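Local coordinates for protein N-acetylglucosamine-specific lectin (Saxidomus purpuratus, PDB 6A7T) that binds carbohydrate, N-acetylglucosamine in particular, as a C-type lectin whose sugar recognition does not depend on calcium, at residues 22-26 with 153-157; 39-43 with 73-78; 43-49 with 143-149; 61-65 with 87-91; 83-87 with 126-130. Residues are numbered along the deposited sequence.

Contact 1 (22-26 with 153-157). With CA (calcium ion), chain C.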
# COMPACT_ATOMS: atom_id res chain seq x y z
N CYS A 22 2.69 -3.16 -5.87
CA CYS A 22 3.63 -2.12 -6.36
C CYS A 22 4.58 -1.66 -5.24
O CYS A 22 4.12 -1.31 -4.13
CB CYS A 22 2.92 -0.86 -6.82
SG CYS A 22 1.78 -1.16 -8.20
N CYS A 23 5.86 -1.51 -5.58
CA CYS A 23 6.82 -0.87 -4.72
C CYS A 23 6.49 0.62 -4.64
O CYS A 23 5.88 1.21 -5.54
CB CYS A 23 8.27 -1.08 -5.16
SG CYS A 23 8.76 -2.81 -5.38
N LYS A 24 6.87 1.25 -3.55
CA LYS A 24 6.57 2.66 -3.33
C LYS A 24 7.09 3.59 -4.44
O LYS A 24 6.49 4.65 -4.70
CB LYS A 24 7.21 3.13 -2.02
CG LYS A 24 6.46 2.72 -0.78
CD LYS A 24 7.00 3.38 0.46
CE LYS A 24 6.77 4.86 0.55
NZ LYS A 24 7.01 5.32 1.94
N CYS A 25 8.18 3.22 -5.11
CA CYS A 25 8.79 4.08 -6.12
C CYS A 25 8.67 3.45 -7.50
O CYS A 25 9.41 3.86 -8.41
CB CYS A 25 10.24 4.34 -5.77
SG CYS A 25 10.34 5.17 -4.17
N ASP A 26 7.73 2.50 -7.64
CA ASP A 26 7.54 1.70 -8.88
C ASP A 26 6.59 2.42 -9.85
O ASP A 26 6.47 1.99 -10.99
CB ASP A 26 6.83 0.36 -8.63
CG ASP A 26 7.69 -0.88 -8.50
OD1 ASP A 26 8.95 -0.73 -8.70
OD2 ASP A 26 7.06 -2.02 -8.30
N GLU A 153 -6.33 2.05 -11.05
CA GLU A 153 -5.55 1.45 -9.97
C GLU A 153 -4.78 0.25 -10.54
O GLU A 153 -5.37 -0.55 -11.22
CB GLU A 153 -6.48 1.07 -8.83
CG GLU A 153 -5.78 0.45 -7.62
CD GLU A 153 -6.68 -0.04 -6.49
OE1 GLU A 153 -7.93 -0.18 -6.68
OE2 GLU A 153 -6.12 -0.33 -5.43
N THR A 154 -3.49 0.11 -10.20
CA THR A 154 -2.75 -1.11 -10.53
C THR A 154 -2.05 -1.61 -9.27
O THR A 154 -1.62 -0.81 -8.41
CB THR A 154 -1.72 -0.87 -11.65
OG1 THR A 154 -1.12 -2.13 -11.98
CG2 THR A 154 -0.68 0.15 -11.28
N ASP A 155 -1.89 -2.93 -9.17
CA ASP A 155 -1.09 -3.50 -8.06
C ASP A 155 0.21 -4.10 -8.60
O ASP A 155 0.96 -4.78 -7.86
CB ASP A 155 -1.88 -4.55 -7.29
CG ASP A 155 -2.08 -5.83 -8.07
OD1 ASP A 155 -1.68 -5.90 -9.27
OD2 ASP A 155 -2.62 -6.78 -7.46
N CYS A 156 0.49 -3.83 -9.87
CA CYS A 156 1.77 -4.21 -10.51
C CYS A 156 1.97 -5.73 -10.50
O CYS A 156 3.11 -6.19 -10.58
CB CYS A 156 2.94 -3.53 -9.81
SG CYS A 156 2.91 -1.72 -9.82
N SER A 157 0.91 -6.53 -10.45
CA SER A 157 1.09 -7.99 -10.40
C SER A 157 1.47 -8.51 -11.80
O SER A 157 0.96 -7.99 -12.79
CB SER A 157 -0.13 -8.67 -9.84
OG SER A 157 -1.26 -8.29 -10.58
CA CA C . -8.36 -0.69 -4.22
O HOH W 1 -6.74 -1.53 -2.55
O HOH W 2 -7.90 -2.94 -5.17
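The backbones of residues 22-26 and 153-157 come together at one point, with the CA atoms of Cys-22 and Cys-156 5.0 Å apart. One hydrogen bond joins the main chains, from Cys-22 N to Asp-155 O (3.1 Å). Past it, 22-26 curls into a type I beta turn from Cys-23 to Asp-26, closed by Asp-26 N to Cys-23 O (3.1 Å) and braced by Cys-23 N to Asp-26 OD2 (3.0 Å). The other segment leaves its strand through an ST turn, Cys-156 N to Thr-154 OG1 (3.2 Å), and an Asx turn, Ser-157 N to Asp-155 OD1 (2.9 Å); Thr-154 OG1 also hydrogen-bonds to Asn-59 O. Here the CA-to-CB bond of Cys-156 points toward 22-26. The disulfide between Cys-22 SG and Cys-156 SG (2.1 Å, chi3 94°) locks the first modelled residue to the C-terminal tail, an example of how a crosslink fixes a small surface contact. Glu-153 chelates the calcium ion with OE1 (2.5 Å) and OE2 (2.6 Å), alongside Thr-64, Glu-66 and Glu-70. The turn faces a neighbouring subunit: Cys-23 and Cys-25 form disulfides with its Cys-68 and Cys-22, and Asp-26 a salt bridge with its Lys-70. Within the chain, Cys-22 rests on Cys-38 and strand 148-154 runs between strands 37-43 and 61-62, with backbone hydrogen bonds pairing Cys-22 with Gly-36, Glu-153 with Ala-61 and Thr-154 with Cys-38.

Contact 2 (39-43 with 73-78)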
# COMPACT_ATOMS: atom_id res chain seq x y z
N TYR A 39 -1.88 4.67 -8.66
CA TYR A 39 -3.10 5.29 -9.15
C TYR A 39 -2.80 6.36 -10.19
O TYR A 39 -1.91 7.20 -10.01
CB TYR A 39 -3.84 5.95 -8.00
CG TYR A 39 -4.23 5.02 -6.88
CD1 TYR A 39 -3.31 4.61 -5.92
CD2 TYR A 39 -5.53 4.54 -6.77
CE1 TYR A 39 -3.65 3.71 -4.91
CE2 TYR A 39 -5.91 3.74 -5.71
CZ TYR A 39 -4.96 3.28 -4.81
OH TYR A 39 -5.39 2.46 -3.80
N LEU A 40 -3.71 6.42 -11.19
CA LEU A 40 -3.71 7.47 -12.19
C LEU A 40 -5.04 8.20 -12.12
O LEU A 40 -6.08 7.58 -12.34
CB LEU A 40 -3.53 6.84 -13.57
CG LEU A 40 -3.52 7.84 -14.75
CD1 LEU A 40 -2.35 8.78 -14.66
CD2 LEU A 40 -3.50 7.12 -16.07
N PHE A 41 -4.99 9.50 -11.82
CA PHE A 41 -6.14 10.38 -11.85
C PHE A 41 -6.16 11.02 -13.24
O PHE A 41 -5.49 12.04 -13.46
CB PHE A 41 -6.06 11.36 -10.67
CG PHE A 41 -6.10 10.68 -9.33
CD1 PHE A 41 -4.95 10.12 -8.78
CD2 PHE A 41 -7.28 10.62 -8.58
CE1 PHE A 41 -4.98 9.51 -7.52
CE2 PHE A 41 -7.31 9.99 -7.35
CZ PHE A 41 -6.17 9.45 -6.81
N ASP A 42 -6.78 10.31 -14.17
CA ASP A 42 -6.67 10.69 -15.57
C ASP A 42 -7.74 11.73 -15.92
O ASP A 42 -8.92 11.52 -15.67
CB ASP A 42 -6.74 9.49 -16.49
CG ASP A 42 -6.22 9.85 -17.88
OD1 ASP A 42 -4.97 9.91 -18.08
OD2 ASP A 42 -7.03 10.15 -18.74
N GLU A 43 -7.31 12.83 -16.55
CA GLU A 43 -8.18 13.97 -16.76
C GLU A 43 -8.79 13.99 -18.15
O GLU A 43 -9.56 14.93 -18.48
CB GLU A 43 -7.39 15.22 -16.45
CG GLU A 43 -7.01 15.27 -14.99
CD GLU A 43 -6.46 16.60 -14.54
OE1 GLU A 43 -5.99 17.35 -15.44
OE2 GLU A 43 -6.52 16.87 -13.33
N PHE A 73 -7.61 8.59 0.87
CA PHE A 73 -6.56 8.88 -0.03
C PHE A 73 -7.15 9.49 -1.29
O PHE A 73 -6.70 10.51 -1.77
CB PHE A 73 -5.74 7.62 -0.36
CG PHE A 73 -4.90 7.78 -1.59
CD1 PHE A 73 -3.80 8.62 -1.60
CD2 PHE A 73 -5.26 7.12 -2.77
CE1 PHE A 73 -3.05 8.81 -2.76
CE2 PHE A 73 -4.51 7.30 -3.92
CZ PHE A 73 -3.40 8.13 -3.91
N ILE A 74 -8.15 8.82 -1.89
CA ILE A 74 -8.70 9.28 -3.17
C ILE A 74 -9.29 10.67 -2.98
O ILE A 74 -9.05 11.56 -3.81
CB ILE A 74 -9.73 8.27 -3.71
CG1 ILE A 74 -9.03 6.97 -4.11
CG2 ILE A 74 -10.53 8.88 -4.84
CD1 ILE A 74 -9.95 5.79 -4.27
N ARG A 75 -10.07 10.85 -1.91
CA ARG A 75 -10.71 12.12 -1.65
C ARG A 75 -9.64 13.21 -1.53
O ARG A 75 -9.85 14.33 -2.01
CB ARG A 75 -11.60 12.05 -0.42
CG ARG A 75 -12.41 13.34 -0.25
CD ARG A 75 -13.36 13.27 0.91
NE ARG A 75 -14.40 12.28 0.72
CZ ARG A 75 -14.39 11.04 1.18
NH1 ARG A 75 -13.48 10.62 2.03
NH2 ARG A 75 -15.33 10.22 0.74
N GLY A 76 -8.53 12.88 -0.85
CA GLY A 76 -7.39 13.83 -0.70
C GLY A 76 -6.88 14.39 -2.01
O GLY A 76 -6.58 15.59 -2.08
N VAL A 77 -6.80 13.57 -3.06
CA VAL A 77 -6.35 13.99 -4.36
C VAL A 77 -7.46 14.78 -5.06
O VAL A 77 -7.24 15.95 -5.47
CB VAL A 77 -5.87 12.79 -5.20
CG1 VAL A 77 -5.42 13.23 -6.59
CG2 VAL A 77 -4.73 12.05 -4.51
N ILE A 78 -8.66 14.20 -5.22
CA ILE A 78 -9.64 14.82 -6.10
C ILE A 78 -10.21 16.12 -5.49
O ILE A 78 -10.58 17.02 -6.21
CB ILE A 78 -10.71 13.80 -6.53
CG1 ILE A 78 -11.58 13.32 -5.38
CG2 ILE A 78 -10.02 12.67 -7.25
CD1 ILE A 78 -12.50 12.20 -5.75
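Packing of a helix against one face of a beta sheet, made wholly of apolar and aromatic side chains, is what joins residues 39-43 on strand 37-43 to residues 73-78 on helix 68-78, the second helix of this C-type lectin fold. The axes of the two short segments come within 10.7 Å at a crossing angle of -35°, a spacing that side chains must fill, and no hydrogen bond passes between them. Phe-41 is the centre of the interface. Its ring carries Val-77 over one face, with CG1 of Val-77 3.6 Å from the ring centroid and 2° off the normal, a CH-pi contact. Phe-73 CE2 (4.0 Å from Phe-41 CZ) and Ile-74 CG2 (4.2 Å from Phe-41 CE2) lie at the ring edge, and Ile-78 CG2 is 3.7 Å from Phe-41 CD2. Two residues earlier on the strand, Tyr-39 points to the same side and receives the edge of Phe-73 on its face: the centroids are 4.9 Å apart and the planes stand at 55°, an edge-to-face pair. The Tyr-39 hydroxyl bonds to Glu-70, a calcium ligand, so the aromatic cluster borders the metal site. Strand 32-34 flanks the cluster, where Phe-34 stacks on Phe-73. Ile-151 of strand 148-154 touches Phe-41 and Ile-74, and Tyr-127 of strand 124-130 reaches Ile-74 and Ile-78, placing the helix across both sheets.

Contact 3 (43-49 with 143-149)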
# COMPACT_ATOMS: atom_id res chain seq x y z
N GLU A 43 -7.31 12.83 -16.55
CA GLU A 43 -8.18 13.97 -16.76
C GLU A 43 -8.79 13.99 -18.15
O GLU A 43 -9.56 14.93 -18.48
CB GLU A 43 -7.39 15.22 -16.45
CG GLU A 43 -7.01 15.27 -14.99
CD GLU A 43 -6.46 16.60 -14.54
OE1 GLU A 43 -5.99 17.35 -15.44
OE2 GLU A 43 -6.52 16.87 -13.33
N THR A 44 -8.49 13.00 -18.97
CA THR A 44 -9.15 12.87 -20.27
C THR A 44 -10.59 12.40 -20.04
O THR A 44 -10.83 11.49 -19.29
CB THR A 44 -8.46 11.90 -21.23
OG1 THR A 44 -7.18 12.43 -21.56
CG2 THR A 44 -9.23 11.66 -22.50
N GLU A 45 -11.54 13.07 -20.68
CA GLU A 45 -12.96 12.79 -20.41
C GLU A 45 -13.48 11.73 -21.37
O GLU A 45 -13.30 11.85 -22.61
CB GLU A 45 -13.77 14.08 -20.58
CG GLU A 45 -13.45 15.12 -19.53
CD GLU A 45 -14.25 16.39 -19.70
OE1 GLU A 45 -14.14 17.01 -20.78
OE2 GLU A 45 -14.98 16.73 -18.76
N ARG A 46 -13.95 10.62 -20.78
CA ARG A 46 -14.41 9.43 -21.50
C ARG A 46 -15.66 8.90 -20.80
O ARG A 46 -15.86 9.11 -19.61
CB ARG A 46 -13.37 8.31 -21.47
CG ARG A 46 -11.94 8.69 -21.83
CD ARG A 46 -11.01 7.50 -21.57
NE ARG A 46 -9.62 7.78 -21.85
CZ ARG A 46 -8.79 8.36 -20.98
NH1 ARG A 46 -9.23 8.67 -19.79
NH2 ARG A 46 -7.54 8.60 -21.30
N GLY A 47 -16.54 8.20 -21.55
CA GLY A 47 -17.63 7.49 -20.99
C GLY A 47 -17.12 6.40 -20.07
O GLY A 47 -15.93 6.13 -20.06
N TRP A 48 -18.00 5.87 -19.22
CA TRP A 48 -17.55 4.93 -18.17
C TRP A 48 -16.94 3.68 -18.81
O TRP A 48 -15.86 3.27 -18.38
CB TRP A 48 -18.68 4.58 -17.23
CG TRP A 48 -18.28 3.71 -16.10
CD1 TRP A 48 -17.94 4.14 -14.85
CD2 TRP A 48 -18.20 2.28 -16.06
NE1 TRP A 48 -17.70 3.08 -14.03
CE2 TRP A 48 -17.83 1.92 -14.76
CE3 TRP A 48 -18.43 1.26 -17.00
CZ2 TRP A 48 -17.62 0.60 -14.41
CZ3 TRP A 48 -18.34 -0.05 -16.60
CH2 TRP A 48 -17.89 -0.38 -15.33
N GLU A 49 -17.64 3.09 -19.79
CA GLU A 49 -17.09 1.93 -20.47
C GLU A 49 -15.73 2.27 -21.14
O GLU A 49 -14.83 1.44 -21.08
CB GLU A 49 -18.05 1.41 -21.54
CG GLU A 49 -19.21 0.68 -20.95
CD GLU A 49 -18.91 -0.68 -20.33
OE1 GLU A 49 -17.80 -1.20 -20.52
OE2 GLU A 49 -19.86 -1.25 -19.73
N CYS A 143 -23.77 4.65 -18.80
CA CYS A 143 -22.39 4.10 -18.63
C CYS A 143 -21.61 4.19 -19.94
O CYS A 143 -20.46 3.69 -19.99
CB CYS A 143 -22.47 2.68 -18.12
SG CYS A 143 -23.19 2.64 -16.45
N VAL A 144 -22.16 4.85 -20.97
CA VAL A 144 -21.56 4.89 -22.26
C VAL A 144 -21.20 6.32 -22.67
O VAL A 144 -20.09 6.59 -23.09
CB VAL A 144 -22.43 4.17 -23.30
CG1 VAL A 144 -21.78 4.18 -24.66
CG2 VAL A 144 -22.74 2.74 -22.87
N ASN A 145 -22.19 7.23 -22.63
CA ASN A 145 -22.07 8.49 -23.34
C ASN A 145 -21.91 9.71 -22.43
O ASN A 145 -22.07 10.86 -22.91
CB ASN A 145 -23.28 8.66 -24.27
CG ASN A 145 -23.28 7.61 -25.36
OD1 ASN A 145 -24.25 6.86 -25.50
ND2 ASN A 145 -22.18 7.50 -26.08
N THR A 146 -21.62 9.52 -21.14
CA THR A 146 -21.36 10.63 -20.24
C THR A 146 -19.86 10.65 -19.95
O THR A 146 -19.34 9.73 -19.32
CB THR A 146 -22.20 10.54 -18.98
OG1 THR A 146 -23.57 10.43 -19.36
CG2 THR A 146 -21.95 11.70 -18.04
N LYS A 147 -19.20 11.71 -20.40
CA LYS A 147 -17.74 11.71 -20.54
C LYS A 147 -17.16 12.45 -19.35
O LYS A 147 -17.42 13.62 -19.23
CB LYS A 147 -17.27 12.37 -21.84
CG LYS A 147 -17.57 11.58 -23.11
CD LYS A 147 -16.96 12.23 -24.34
CE LYS A 147 -17.39 11.58 -25.63
NZ LYS A 147 -16.93 12.36 -26.79
N GLY A 148 -16.32 11.78 -18.54
CA GLY A 148 -15.66 12.41 -17.44
C GLY A 148 -14.27 11.81 -17.23
O GLY A 148 -13.91 10.82 -17.89
N PRO A 149 -13.50 12.39 -16.29
CA PRO A 149 -12.17 11.87 -15.94
C PRO A 149 -12.42 10.55 -15.18
O PRO A 149 -13.54 10.24 -14.80
CB PRO A 149 -11.56 13.01 -15.10
CG PRO A 149 -12.75 13.55 -14.38
CD PRO A 149 -13.89 13.49 -15.38
O HOH W 3 -11.83 8.80 -18.28
O HOH W 4 -20.61 7.32 -19.33
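Trp-48 takes the t rotamer, which leads its indole away from residues 143-149 so that NE1 bonds to Ile-89 O; its CB lies 3.4 Å from Cys-143 O and 4.3 Å from Cys-143 CB, and Cys-143 SG, disulfide-bonded to Cys-124, makes an oblique sulfur-aromatic contact, 5.4 Å from the centroid of the five-membered ring. Arg-46, chi2 and chi3 both t, extends away from 143-149 to a salt bridge with Asp-42 and a cation-pi contact with Phe-54; water 3 joins its NH1 (3.0 Å) to Gly-148 O (2.9 Å). In the C-type lectin fold the final strand returns beside the start of the domain, and here Arg-46 and Gly-148 form an antiparallel hydrogen-bonded pair, N of each to O of the other at 2.9 Å. Glu-45 and Lys-147 meet through their CB atoms, 4.1 Å apart. N-cap Gly-47 CA makes CA-H...O contacts with Val-144 O (3.4 Å) and Thr-146 O (3.3 Å); an ideal CB would clash with Val-144 O, at 1.9 Å. Glu-49 N bonds to Cys-143 O (2.9 Å).

Contact 4 (61-65 with 87-91). With CA (calcium ion), chain C.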
# COMPACT_ATOMS: atom_id res chain seq x y z
N ALA A 61 -6.89 -1.07 -13.90
CA ALA A 61 -8.35 -1.16 -13.94
C ALA A 61 -8.92 0.04 -13.23
O ALA A 61 -8.25 0.64 -12.44
CB ALA A 61 -8.81 -2.43 -13.27
N LEU A 62 -10.18 0.39 -13.54
CA LEU A 62 -10.81 1.45 -12.76
C LEU A 62 -10.74 1.08 -11.26
O LEU A 62 -10.89 -0.09 -10.87
CB LEU A 62 -12.26 1.63 -13.23
CG LEU A 62 -12.50 2.38 -14.52
CD1 LEU A 62 -13.93 2.16 -15.00
CD2 LEU A 62 -12.18 3.84 -14.35
N VAL A 63 -10.46 2.10 -10.42
CA VAL A 63 -10.20 1.94 -9.02
C VAL A 63 -11.36 1.25 -8.30
O VAL A 63 -12.50 1.53 -8.56
CB VAL A 63 -9.88 3.29 -8.37
CG1 VAL A 63 -11.07 4.23 -8.39
CG2 VAL A 63 -9.32 3.10 -6.97
N THR A 64 -11.03 0.34 -7.39
CA THR A 64 -12.01 -0.30 -6.50
C THR A 64 -11.62 0.12 -5.08
O THR A 64 -10.47 0.27 -4.81
CB THR A 64 -11.99 -1.80 -6.71
OG1 THR A 64 -10.68 -2.23 -6.40
CG2 THR A 64 -12.36 -2.13 -8.14
N VAL A 65 -12.63 0.43 -4.24
CA VAL A 65 -12.40 1.14 -2.96
C VAL A 65 -12.86 0.24 -1.81
O VAL A 65 -14.05 0.25 -1.47
CB VAL A 65 -13.06 2.52 -2.92
CG1 VAL A 65 -12.63 3.30 -1.67
CG2 VAL A 65 -12.78 3.32 -4.19
N TYR A 87 -15.54 11.83 -10.96
CA TYR A 87 -14.57 10.92 -11.57
C TYR A 87 -15.20 9.53 -11.62
O TYR A 87 -15.65 9.06 -10.61
CB TYR A 87 -13.28 10.83 -10.74
CG TYR A 87 -12.40 12.05 -10.76
CD1 TYR A 87 -12.71 13.16 -10.01
CD2 TYR A 87 -11.22 12.06 -11.48
CE1 TYR A 87 -11.88 14.27 -9.98
CE2 TYR A 87 -10.38 13.16 -11.46
CZ TYR A 87 -10.71 14.28 -10.71
OH TYR A 87 -9.92 15.41 -10.71
N TRP A 88 -15.07 8.85 -12.76
CA TRP A 88 -15.51 7.44 -12.83
C TRP A 88 -14.62 6.52 -12.00
O TRP A 88 -13.37 6.67 -12.02
CB TRP A 88 -15.50 6.94 -14.29
CG TRP A 88 -16.50 7.64 -15.16
CD1 TRP A 88 -16.23 8.27 -16.32
CD2 TRP A 88 -17.91 7.84 -14.92
NE1 TRP A 88 -17.37 8.79 -16.88
CE2 TRP A 88 -18.40 8.57 -16.03
CE3 TRP A 88 -18.80 7.46 -13.91
CZ2 TRP A 88 -19.75 8.90 -16.18
CZ3 TRP A 88 -20.13 7.80 -14.05
CH2 TRP A 88 -20.58 8.52 -15.16
N ILE A 89 -15.25 5.52 -11.37
CA ILE A 89 -14.55 4.49 -10.60
C ILE A 89 -15.10 3.11 -10.99
O ILE A 89 -16.03 3.01 -11.74
CB ILE A 89 -14.63 4.72 -9.09
CG1 ILE A 89 -16.07 4.64 -8.55
CG2 ILE A 89 -13.99 6.05 -8.75
CD1 ILE A 89 -16.17 4.74 -7.03
N GLY A 90 -14.42 2.10 -10.51
CA GLY A 90 -14.58 0.70 -10.94
C GLY A 90 -15.71 -0.00 -10.21
O GLY A 90 -15.51 -1.12 -9.73
N GLY A 91 -16.89 0.62 -10.18
CA GLY A 91 -18.10 -0.06 -9.65
C GLY A 91 -19.28 0.16 -10.55
O GLY A 91 -19.42 1.15 -11.26
CA CA C . -8.36 -0.69 -4.22
O HOH W 1 -6.74 -1.53 -2.55
O HOH W 2 -7.90 -2.94 -5.17
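Leu-62 is the first residue of 61-65 to touch 87-91: its side chain points at the other segment, CB lying 3.4 Å from Gly-90 CA and CD2 3.9 Å from Trp-88 O. Val-63 follows, its CG1 3.5 Å from Ile-89 CG2, while its carbonyl accepts the sole hydrogen bond between the two segments, Gly-90 N to Val-63 O (2.8 Å). Here, near the centre of the chain, the C-type lectin fold brings its two antiparallel sheets together, edge strand 61-62 meeting strand 86-94 where the latter bends. Gly-90 centres that corner as an inverse gamma turn, and an ideal CB on it would fall 2.4 Å from Leu-62 O, a clash. Thr-64 comes next, CG2 at 3.7 Å from Gly-90 O, and its own O points the other way to bind the calcium ion at 2.4 Å, in a site completed by Glu-66, Glu-70, Glu-153 and waters 1 and 2. Val-65, beyond it, packs against Tyr-127 of strand 124-130.

Contact 5 (83-87 with 126-130)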
# COMPACT_ATOMS: atom_id res chain seq x y z
N ALA A 83 -11.52 21.70 -11.22
CA ALA A 83 -11.93 21.64 -12.63
C ALA A 83 -13.04 20.61 -12.82
O ALA A 83 -13.94 20.77 -13.64
CB ALA A 83 -10.78 21.29 -13.52
N PHE A 84 -12.90 19.48 -12.11
CA PHE A 84 -13.81 18.35 -12.29
C PHE A 84 -14.63 18.12 -11.03
O PHE A 84 -14.11 18.18 -9.92
CB PHE A 84 -13.02 17.08 -12.60
CG PHE A 84 -12.25 17.17 -13.88
CD1 PHE A 84 -12.89 17.24 -15.10
CD2 PHE A 84 -10.87 17.26 -13.85
CE1 PHE A 84 -12.19 17.34 -16.28
CE2 PHE A 84 -10.16 17.41 -15.03
CZ PHE A 84 -10.82 17.45 -16.24
N HIS A 85 -15.92 17.77 -11.21
CA HIS A 85 -16.84 17.55 -10.10
C HIS A 85 -17.21 16.07 -9.94
O HIS A 85 -17.92 15.72 -9.04
CB HIS A 85 -18.12 18.42 -10.26
CG HIS A 85 -17.81 19.85 -10.59
ND1 HIS A 85 -16.95 20.62 -9.80
CD2 HIS A 85 -18.21 20.65 -11.61
CE1 HIS A 85 -16.82 21.82 -10.33
NE2 HIS A 85 -17.61 21.88 -11.43
N TYR A 86 -16.76 15.21 -10.87
CA TYR A 86 -16.96 13.77 -10.71
C TYR A 86 -15.84 13.03 -11.45
O TYR A 86 -15.27 13.56 -12.39
CB TYR A 86 -18.32 13.30 -11.25
CG TYR A 86 -18.52 13.39 -12.74
CD1 TYR A 86 -18.90 14.56 -13.39
CD2 TYR A 86 -18.41 12.25 -13.52
CE1 TYR A 86 -19.08 14.60 -14.76
CE2 TYR A 86 -18.60 12.29 -14.89
CZ TYR A 86 -18.94 13.46 -15.52
OH TYR A 86 -19.10 13.41 -16.89
N TYR A 87 -15.54 11.83 -10.96
CA TYR A 87 -14.57 10.92 -11.57
C TYR A 87 -15.20 9.53 -11.62
O TYR A 87 -15.65 9.06 -10.61
CB TYR A 87 -13.28 10.83 -10.74
CG TYR A 87 -12.40 12.05 -10.76
CD1 TYR A 87 -12.71 13.16 -10.01
CD2 TYR A 87 -11.22 12.06 -11.48
CE1 TYR A 87 -11.88 14.27 -9.98
CE2 TYR A 87 -10.38 13.16 -11.46
CZ TYR A 87 -10.71 14.28 -10.71
OH TYR A 87 -9.92 15.41 -10.71
N ASP A 126 -19.38 6.81 -9.71
CA ASP A 126 -18.39 7.87 -9.66
C ASP A 126 -18.18 8.33 -8.21
O ASP A 126 -18.93 7.97 -7.33
CB ASP A 126 -18.77 9.01 -10.60
CG ASP A 126 -20.06 9.76 -10.32
OD1 ASP A 126 -20.53 9.68 -9.19
OD2 ASP A 126 -20.49 10.48 -11.24
N TYR A 127 -17.09 9.07 -7.98
CA TYR A 127 -17.02 10.08 -6.89
C TYR A 127 -17.65 11.32 -7.48
O TYR A 127 -17.30 11.72 -8.57
CB TYR A 127 -15.57 10.37 -6.47
CG TYR A 127 -15.03 9.42 -5.46
CD1 TYR A 127 -15.14 9.62 -4.08
CD2 TYR A 127 -14.36 8.27 -5.87
CE1 TYR A 127 -14.62 8.72 -3.17
CE2 TYR A 127 -13.89 7.34 -4.97
CZ TYR A 127 -14.00 7.55 -3.60
OH TYR A 127 -13.53 6.62 -2.71
N LEU A 128 -18.53 11.98 -6.72
CA LEU A 128 -19.18 13.20 -7.15
C LEU A 128 -19.04 14.25 -6.04
O LEU A 128 -19.11 13.87 -4.86
CB LEU A 128 -20.66 12.88 -7.36
CG LEU A 128 -21.59 14.05 -7.69
CD1 LEU A 128 -21.26 14.74 -9.00
CD2 LEU A 128 -23.05 13.60 -7.66
N ASN A 129 -18.89 15.50 -6.47
CA ASN A 129 -18.96 16.66 -5.57
C ASN A 129 -20.06 17.58 -6.07
O ASN A 129 -19.86 18.38 -6.98
CB ASN A 129 -17.61 17.35 -5.53
CG ASN A 129 -17.58 18.49 -4.55
OD1 ASN A 129 -18.13 18.38 -3.46
ND2 ASN A 129 -16.91 19.55 -4.96
N TYR A 130 -21.25 17.42 -5.49
CA TYR A 130 -22.39 18.22 -5.90
C TYR A 130 -23.46 18.19 -4.80
O TYR A 130 -23.94 17.13 -4.37
CB TYR A 130 -22.95 17.79 -7.26
CG TYR A 130 -24.07 18.68 -7.76
CD1 TYR A 130 -23.88 20.03 -7.96
CD2 TYR A 130 -25.33 18.16 -7.97
CE1 TYR A 130 -24.91 20.85 -8.38
CE2 TYR A 130 -26.38 18.97 -8.40
CZ TYR A 130 -26.17 20.32 -8.60
OH TYR A 130 -27.20 21.12 -9.02
O HOH W 5 -15.46 20.03 -7.55
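Tyr-86 lays its CB against Leu-128 CD1 (4.0 Å), and its ring approaches Asp-126, CD2 lying 3.6 Å from OD2. Residues 86-87, at the start of strand 86-94, pair antiparallel with strand 124-130 in the second sheet of the C-type lectin fold, which carries the sugar-binding region: Asp-126 touches Asn-138, one of the residues that bind N-acetylglucosamine, although no sugar is bound to this chain. Tyr-86 and Leu-128 form a non-hydrogen-bonded pair, CA atoms 4.2 Å apart, with both side chains on one face. Tyr-87 and Tyr-127 form a hydrogen-bonded pair on the other face, joined by Tyr-87 N to Tyr-127 O and Tyr-127 N to Tyr-87 O, each 3.0 Å. That face looks toward helix 68-78, since Ile-78 packs on both tyrosines, and Tyr-127 OH bonds to Asp-71. The pairing continues to the loop, where Asn-129 N bonds to His-85 O at 2.8 Å. There water 5 bridges the segments, lying 2.8 Å from His-85 ND1, 3.0 Å from Asn-129 ND2 and 3.3 Å from Phe-84 O.

From the N terminus, contact 1 opens at Cys-22 and closes last, at 153-157, so all four other contacts nest inside its loop. Contact 2 opens at strand 37-43 and closes at helix 68-78, crossing both contact 3, with which it shares Glu-43, and contact 4. Contact 3 opens at 43-49, from the end of strand 37-43 to the start of helix 48-57, and closes at 143-149, leading into strand 148-154, with contacts 4 and 5 nested inside. Contact 4 closes on 87-91; contact 5 begins on the same strand, sharing Tyr-87, and closes at 126-130, in series after contact 2. Strand 148-154 serves contacts 1 and 3, while strand 86-94, in contacts 4 and 5, connects the two sheets.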